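Local coordinates for protein A-adding tRNA nucleotidyltransferase (Aquifex aeolicus, PDB 4WBY) that adds the terminal adenosine to tRNAs ending in CC, using ATP and magnesium to complete the CCA terminus, at residues 59-62 against 63-67; 70-74 against 75-79; 343-346 against 347-350. All coordinates share one frame; numbering follows the deposited sequence.

Contact 1: residues 59-62 against 63-67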
loop_
_atom_site.group_PDB
_atom_site.type_symbol
_atom_site.label_atom_id
_atom_site.label_comp_id
_atom_site.label_asym_id
_atom_site.label_seq_id
_atom_site.Cartn_x
_atom_site.Cartn_y
_atom_site.Cartn_z
ATOM N N LYS A 59 24.089 -17.680 2.725
ATOM C CA LYS A 59 24.208 -18.857 3.577
ATOM C C LYS A 59 25.376 -18.706 4.556
ATOM O O LYS A 59 25.295 -19.142 5.704
ATOM C CB LYS A 59 24.367 -20.126 2.728
ATOM C CG LYS A 59 23.067 -20.566 2.060
ATOM C CD LYS A 59 23.285 -21.672 1.041
ATOM C CE LYS A 59 23.838 -22.932 1.662
ATOM N NZ LYS A 59 23.938 -24.008 0.630
ATOM N N GLU A 60 26.459 -18.077 4.108
ATOM C CA GLU A 60 27.606 -17.882 4.988
ATOM C C GLU A 60 27.315 -16.835 6.062
ATOM O O GLU A 60 27.669 -17.017 7.227
ATOM C CB GLU A 60 28.842 -17.495 4.179
ATOM C CG GLU A 60 30.068 -17.149 5.027
ATOM C CD GLU A 60 30.572 -18.316 5.875
ATOM O OE1 GLU A 60 30.227 -19.481 5.582
ATOM O OE2 GLU A 60 31.323 -18.063 6.841
ATOM N N LEU A 61 26.682 -15.730 5.675
ATOM C CA LEU A 61 26.265 -14.740 6.655
ATOM C C LEU A 61 25.333 -15.373 7.694
ATOM O O LEU A 61 25.473 -15.144 8.903
ATOM C CB LEU A 61 25.576 -13.553 5.966
ATOM C CG LEU A 61 25.125 -12.411 6.883
ATOM C CD1 LEU A 61 26.328 -11.680 7.494
ATOM C CD2 LEU A 61 24.197 -11.429 6.149
ATOM N N ALA A 62 24.396 -16.185 7.221
ATOM C CA ALA A 62 23.443 -16.840 8.113
ATOM C C ALA A 62 24.136 -17.794 9.084
ATOM O O ALA A 62 23.784 -17.849 10.261
ATOM C CB ALA A 62 22.402 -17.581 7.308
ATOM N N ARG A 63 25.108 -18.550 8.582
ATOM C CA ARG A 63 25.873 -19.469 9.417
ATOM C C ARG A 63 26.584 -18.715 10.545
ATOM O O ARG A 63 26.559 -19.127 11.716
ATOM C CB ARG A 63 26.893 -20.230 8.564
ATOM C CG ARG A 63 27.696 -21.255 9.341
ATOM C CD ARG A 63 28.875 -21.795 8.527
ATOM N NE ARG A 63 29.924 -20.794 8.352
ATOM C CZ ARG A 63 30.839 -20.508 9.272
ATOM N NH1 ARG A 63 30.836 -21.155 10.427
ATOM N NH2 ARG A 63 31.760 -19.582 9.036
ATOM N N ARG A 64 27.207 -17.596 10.195
ATOM C CA ARG A 64 27.937 -16.829 11.192
ATOM C C ARG A 64 27.018 -16.252 12.259
ATOM O O ARG A 64 27.421 -16.115 13.418
ATOM C CB ARG A 64 28.733 -15.717 10.523
ATOM C CG ARG A 64 29.800 -16.259 9.608
ATOM C CD ARG A 64 30.654 -15.158 9.023
ATOM N NE ARG A 64 31.553 -15.697 8.011
ATOM C CZ ARG A 64 32.554 -15.021 7.457
ATOM N NH1 ARG A 64 32.806 -13.774 7.824
ATOM N NH2 ARG A 64 33.312 -15.601 6.540
ATOM N N HIS A 65 25.781 -15.931 11.880
ATOM C CA HIS A 65 24.831 -15.356 12.831
ATOM C C HIS A 65 23.890 -16.381 13.463
ATOM O O HIS A 65 23.068 -16.027 14.307
ATOM C CB HIS A 65 24.037 -14.242 12.151
ATOM C CG HIS A 65 24.836 -12.994 11.977
ATOM N ND1 HIS A 65 24.828 -11.976 12.906
ATOM C CD2 HIS A 65 25.722 -12.624 11.017
ATOM C CE1 HIS A 65 25.647 -11.017 12.508
ATOM N NE2 HIS A 65 26.206 -11.390 11.371
ATOM N N GLY A 66 24.036 -17.648 13.080
ATOM C CA GLY A 66 23.203 -18.706 13.626
ATOM C C GLY A 66 21.724 -18.562 13.306
ATOM O O GLY A 66 20.878 -18.907 14.139
ATOM N N VAL A 67 21.397 -18.062 12.112
ATOM C CA VAL A 67 19.989 -17.916 11.726
ATOM C C VAL A 67 19.610 -18.799 10.545
ATOM O O VAL A 67 20.462 -19.186 9.742
ATOM C CB VAL A 67 19.628 -16.444 11.376
ATOM C CG1 VAL A 67 19.837 -15.544 12.592
ATOM C CG2 VAL A 67 20.410 -15.941 10.149
#
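A salt-bridge network on the last turns of helix 54-65 joins E60 to R63 and R64, and a Schellman motif at G66 closes the same helix. E60 and R63 run side by side. R63 presents its guanidinium side-on, NE to one carboxylate oxygen and NH2 to the other. R63 NE to E60 OE1 is 3.1 Å and almost straight. R63 NH2 to E60 OE2 is shorter, 2.7 Å. Both oxygens lie close to the guanidinium plane, but the carboxylate is turned 39° from it, and NE meets OE1 from above the carboxylate plane. R64 comes from another direction, its own plane 85° from the carboxylate, and its NE donates to E60 OE2 at 2.6 Å. OE2 thus takes R63 NH2 on its syn side and R64 NE on its anti side, a division that fixes the rotation of the carboxylate and probably favours its ionised form. With CG trans to its backbone N (chi1 175°) and a bend at chi2, E60 turns forward along the helix, toward the following turn, and reaches both arginines.

At the helix end A62 O accepts from V67 N at 3.0 Å, and G66 N donates to R63 O; G66 has the positive phi of a Schellman turn. V67 CG2 packs 3.8 Å from A62 CB, an apolar contact spanning the reversal. L61 CD1 lies 3.7 Å from H65 CD2.

Beyond the helix, H65 NE2 bonds to E15 and R64 NH2 bridges to E22, both on helix 7-22. L61 reaches strands 77-82 and 85-91, while A62 touches strands 69-72 and 77-82, placing this helix end between helix 7-22 and the sheet.

Contact 2: residues 70-74 against 75-79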
loop_
_atom_site.group_PDB
_atom_site.type_symbol
_atom_site.label_atom_id
_atom_site.label_comp_id
_atom_site.label_asym_id
_atom_site.label_seq_id
_atom_site.Cartn_x
_atom_site.Cartn_y
_atom_site.Cartn_z
ATOM N N HIS A 70 16.485 -18.897 3.812
ATOM C CA HIS A 70 15.574 -19.422 2.805
ATOM C C HIS A 70 16.121 -19.202 1.413
ATOM O O HIS A 70 16.021 -18.095 0.894
ATOM C CB HIS A 70 14.213 -18.721 2.876
ATOM C CG HIS A 70 13.319 -19.190 3.981
ATOM N ND1 HIS A 70 12.115 -18.578 4.257
ATOM C CD2 HIS A 70 13.431 -20.214 4.858
ATOM C CE1 HIS A 70 11.529 -19.199 5.264
ATOM N NE2 HIS A 70 12.309 -20.193 5.650
ATOM N N PRO A 71 16.687 -20.249 0.800
ATOM C CA PRO A 71 17.228 -20.125 -0.557
ATOM C C PRO A 71 16.190 -20.382 -1.638
ATOM O O PRO A 71 15.267 -21.184 -1.458
ATOM C CB PRO A 71 18.312 -21.203 -0.595
ATOM C CG PRO A 71 17.774 -22.271 0.302
ATOM C CD PRO A 71 16.999 -21.559 1.399
ATOM N N PHE A 72 16.364 -19.704 -2.763
ATOM C CA PHE A 72 15.518 -19.889 -3.927
ATOM C C PHE A 72 16.396 -19.987 -5.169
ATOM O O PHE A 72 16.603 -18.995 -5.864
ATOM C CB PHE A 72 14.519 -18.738 -4.040
ATOM C CG PHE A 72 13.589 -18.637 -2.867
ATOM C CD1 PHE A 72 12.403 -19.358 -2.845
ATOM C CD2 PHE A 72 13.907 -17.848 -1.775
ATOM C CE1 PHE A 72 11.546 -19.276 -1.761
ATOM C CE2 PHE A 72 13.051 -17.763 -0.689
ATOM C CZ PHE A 72 11.871 -18.479 -0.684
ATOM N N PRO A 73 16.930 -21.189 -5.437
ATOM C CA PRO A 73 17.907 -21.407 -6.513
ATOM C C PRO A 73 17.428 -20.938 -7.881
ATOM O O PRO A 73 18.226 -20.416 -8.656
ATOM C CB PRO A 73 18.106 -22.925 -6.502
ATOM C CG PRO A 73 17.797 -23.328 -5.104
ATOM C CD PRO A 73 16.694 -22.412 -4.652
ATOM N N GLU A 74 16.144 -21.113 -8.172
ATOM C CA GLU A 74 15.620 -20.759 -9.486
ATOM C C GLU A 74 15.600 -19.248 -9.711
ATOM O O GLU A 74 15.562 -18.785 -10.849
ATOM C CB GLU A 74 14.220 -21.348 -9.670
ATOM C CG GLU A 74 14.244 -22.842 -9.963
ATOM C CD GLU A 74 13.008 -23.565 -9.467
ATOM O OE1 GLU A 74 12.288 -22.997 -8.617
ATOM O OE2 GLU A 74 12.761 -24.701 -9.926
ATOM N N PHE A 75 15.643 -18.482 -8.626
ATOM C CA PHE A 75 15.678 -17.026 -8.726
ATOM C C PHE A 75 17.048 -16.456 -8.360
ATOM O O PHE A 75 17.285 -15.259 -8.517
ATOM C CB PHE A 75 14.615 -16.392 -7.824
ATOM C CG PHE A 75 13.206 -16.772 -8.177
ATOM C CD1 PHE A 75 12.572 -16.200 -9.268
ATOM C CD2 PHE A 75 12.507 -17.686 -7.406
ATOM C CE1 PHE A 75 11.273 -16.542 -9.591
ATOM C CE2 PHE A 75 11.206 -18.034 -7.725
ATOM C CZ PHE A 75 10.590 -17.460 -8.819
ATOM N N GLY A 76 17.945 -17.305 -7.865
ATOM C CA GLY A 76 19.247 -16.848 -7.404
ATOM C C GLY A 76 19.160 -15.917 -6.204
ATOM O O GLY A 76 19.990 -15.016 -6.040
ATOM N N THR A 77 18.151 -16.135 -5.365
ATOM C CA THR A 77 17.900 -15.269 -4.222
ATOM C C THR A 77 17.849 -16.042 -2.919
ATOM O O THR A 77 17.578 -17.240 -2.907
ATOM C CB THR A 77 16.569 -14.508 -4.361
ATOM O OG1 THR A 77 15.484 -15.449 -4.363
ATOM C CG2 THR A 77 16.547 -13.693 -5.642
ATOM N N ALA A 78 18.096 -15.342 -1.820
ATOM C CA ALA A 78 17.938 -15.921 -0.488
ATOM C C ALA A 78 17.479 -14.859 0.500
ATOM O O ALA A 78 17.805 -13.685 0.357
ATOM C CB ALA A 78 19.243 -16.559 -0.015
ATOM N N HIS A 79 16.729 -15.283 1.506
ATOM C CA HIS A 79 16.215 -14.385 2.529
ATOM C C HIS A 79 16.587 -14.894 3.908
ATOM O O HIS A 79 16.613 -16.107 4.144
ATOM C CB HIS A 79 14.690 -14.242 2.417
ATOM C CG HIS A 79 14.223 -13.730 1.090
ATOM N ND1 HIS A 79 14.172 -14.522 -0.038
ATOM C CD2 HIS A 79 13.790 -12.505 0.709
ATOM C CE1 HIS A 79 13.720 -13.808 -1.053
ATOM N NE2 HIS A 79 13.482 -12.580 -0.627
#
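A beta hairpin at the margin of the head-domain sheet pairs strand 69-72 with strand 77-82 through a short turn and a G1 beta bulge. Segments 70-72 and 77-79 run antiparallel, their axes 4.7 Å apart. H70 and H79 form a hydrogen-bonded pair, H70 N to H79 O at 2.8 Å and H79 N to H70 O at 3.0 Å. F72 N donates to T77 O at 2.8 Å. G76 and T77 both face F72 in the bulge, G76 with positive phi. F72 O accepts from F75 N and T77 N, which approach it from opposite faces of its carbonyl plane.

On the face shared by F72, T77 and H79, T77 OG1 is set between its backbone N and carbonyl carbon (chi1 64°), which brings it 3.4 Å from F72 CB. The F72 and H79 rings meet obliquely with planes 82° apart, F72 CE2 lying 3.5 Å from H79 ND1. F75 turns its ring edge to F72, F75 CD2 lying 4.1 Å from F72 CB.

Backbone bonds therefore set the register, while the aromatics add mainly van der Waals contact. H79 NE2 is also bonded to E88, holding the imidazole from the neighbouring strand.

Contact 3: residues 343-346 against 347-350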
loop_
_atom_site.group_PDB
_atom_site.type_symbol
_atom_site.label_atom_id
_atom_site.label_comp_id
_atom_site.label_asym_id
_atom_site.label_seq_id
_atom_site.Cartn_x
_atom_site.Cartn_y
_atom_site.Cartn_z
ATOM N N MET A 343 -21.108 8.077 8.045
ATOM C CA MET A 343 -20.705 9.449 8.328
ATOM C C MET A 343 -20.532 10.301 7.074
ATOM O O MET A 343 -20.330 11.507 7.175
ATOM C CB MET A 343 -19.417 9.460 9.140
ATOM C CG MET A 343 -19.636 8.996 10.565
ATOM S SD MET A 343 -18.150 9.074 11.569
ATOM C CE MET A 343 -17.793 10.826 11.533
ATOM N N LEU A 344 -20.617 9.680 5.903
ATOM C CA LEU A 344 -20.633 10.422 4.642
ATOM C C LEU A 344 -21.996 11.055 4.388
ATOM O O LEU A 344 -22.137 11.899 3.503
ATOM C CB LEU A 344 -20.264 9.512 3.472
ATOM C CG LEU A 344 -18.890 8.857 3.593
ATOM C CD1 LEU A 344 -18.646 7.874 2.456
ATOM C CD2 LEU A 344 -17.804 9.927 3.617
ATOM N N GLU A 345 -22.999 10.625 5.147
ATOM C CA GLU A 345 -24.323 11.226 5.077
ATOM C C GLU A 345 -24.410 12.325 6.123
ATOM O O GLU A 345 -24.427 12.045 7.320
ATOM C CB GLU A 345 -25.414 10.182 5.313
ATOM C CG GLU A 345 -25.215 8.888 4.541
ATOM C CD GLU A 345 -25.374 9.075 3.052
ATOM O OE1 GLU A 345 -26.165 9.952 2.648
ATOM O OE2 GLU A 345 -24.709 8.344 2.287
ATOM N N GLU A 346 -24.467 13.574 5.675
ATOM C CA GLU A 346 -24.372 14.711 6.586
ATOM C C GLU A 346 -25.439 14.676 7.682
ATOM O O GLU A 346 -25.181 15.058 8.823
ATOM C CB GLU A 346 -24.463 16.025 5.803
ATOM C CG GLU A 346 -24.268 17.277 6.653
ATOM C CD GLU A 346 -22.883 17.368 7.280
ATOM O OE1 GLU A 346 -21.960 16.651 6.828
ATOM O OE2 GLU A 346 -22.716 18.163 8.230
ATOM N N GLU A 347 -26.628 14.196 7.335
ATOM C CA GLU A 347 -27.741 14.146 8.278
ATOM C C GLU A 347 -27.573 13.041 9.321
ATOM O O GLU A 347 -28.252 13.038 10.350
ATOM C CB GLU A 347 -29.063 13.959 7.525
ATOM C CG GLU A 347 -29.204 12.619 6.803
ATOM C CD GLU A 347 -28.381 12.524 5.520
ATOM O OE1 GLU A 347 -27.703 13.510 5.157
ATOM O OE2 GLU A 347 -28.414 11.456 4.874
ATOM N N LEU A 348 -26.661 12.109 9.060
ATOM C CA LEU A 348 -26.452 10.979 9.957
ATOM C C LEU A 348 -25.156 11.106 10.746
ATOM O O LEU A 348 -24.957 10.397 11.735
ATOM C CB LEU A 348 -26.440 9.665 9.167
ATOM C CG LEU A 348 -27.705 9.323 8.378
ATOM C CD1 LEU A 348 -27.564 7.964 7.697
ATOM C CD2 LEU A 348 -28.942 9.364 9.281
ATOM N N LYS A 349 -24.280 12.007 10.304
ATOM C CA LYS A 349 -22.900 12.063 10.795
ATOM C C LYS A 349 -22.805 12.211 12.311
ATOM O O LYS A 349 -22.005 11.534 12.962
ATOM C CB LYS A 349 -22.145 13.212 10.114
ATOM C CG LYS A 349 -20.654 13.224 10.403
ATOM C CD LYS A 349 -19.884 14.009 9.351
ATOM C CE LYS A 349 -19.970 15.505 9.589
ATOM N NZ LYS A 349 -19.156 15.915 10.765
ATOM N N GLU A 350 -23.637 13.075 12.874
ATOM C CA GLU A 350 -23.582 13.349 14.305
ATOM C C GLU A 350 -24.137 12.201 15.147
ATOM O O GLU A 350 -23.690 11.978 16.273
ATOM C CB GLU A 350 -24.323 14.647 14.616
ATOM C CG GLU A 350 -23.597 15.880 14.095
ATOM C CD GLU A 350 -22.148 15.926 14.558
ATOM O OE1 GLU A 350 -21.905 15.746 15.769
ATOM O OE2 GLU A 350 -21.250 16.120 13.708
HETATM O O HOH W 1 -25.366 14.941 11.468
#
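Between helices 336-342 and 349-359 the chain turns sharply, and K349 folds its aliphatic stem against M343 and E346. With CG trans to the backbone N (chi1 -171°) and chi2 extended, K349 CD comes to 3.3 Å from M343 O; the bend at chi3 then turns CE toward the E346 carboxylate. M343 crosses this stem at about a right angle; its terminal methyl, CE, meets K349 CG at 3.9 Å. E346 brings its carboxylate across the stem, OE1 standing 3.6 Å from K349 CE, a contact with the methylene rather than the ammonium group. K349 NZ instead makes a long ion pair with E350. Replacing K349 by an alanine would probably leave the M343 methyl and the E346 carboxylate without the methylene stem they pack on, and E350 without its distant positive partner.

The E345 and E347 side chains extend together in one direction, their carboxylate planes 69° apart. E347 has CG wedged between its backbone N and carbonyl carbon (chi1 66°) and bends back, bringing OE2 to 3.3 Å from E345 CB and 3.5 Å from E345 OE1. The salt bridge of E347 OE2 to K319 probably offsets this closeness of like charges. L348 N donates to E345 O at 2.8 Å, and the L348 side chain lies alongside that of E345, L348 CD1 3.9 Å from E345 CB. One water links E346 O to E350 N.

M343 packs on V255 and W258 of helix 243-262, whereas L348 and E345 face helix 311-320, where both touch K315; the turn thus rests on both helices.

In the fold
Contacts 1 and 2 adjoin in sequence within the head domain: residues 63-67 lead out of helix 54-65, and the hairpin of contact 2 follows, with the two centres 15 Å apart. P71 touches I55 and A78 touches A58 of that helix, so the elements are packed together as well as consecutive. Contact 2 lies nearer the probable magnesium site: the H79 side chain is about 6 Å from that of D47 and about 9 Å from that of D45, both inferred magnesium ligands. Contact 1 lies away from the ATP and magnesium sites. Contact 3 lies across the chain's centre in a helical region, its nearest atoms about 45 Å from contact 1 and about 38 Å from contact 2.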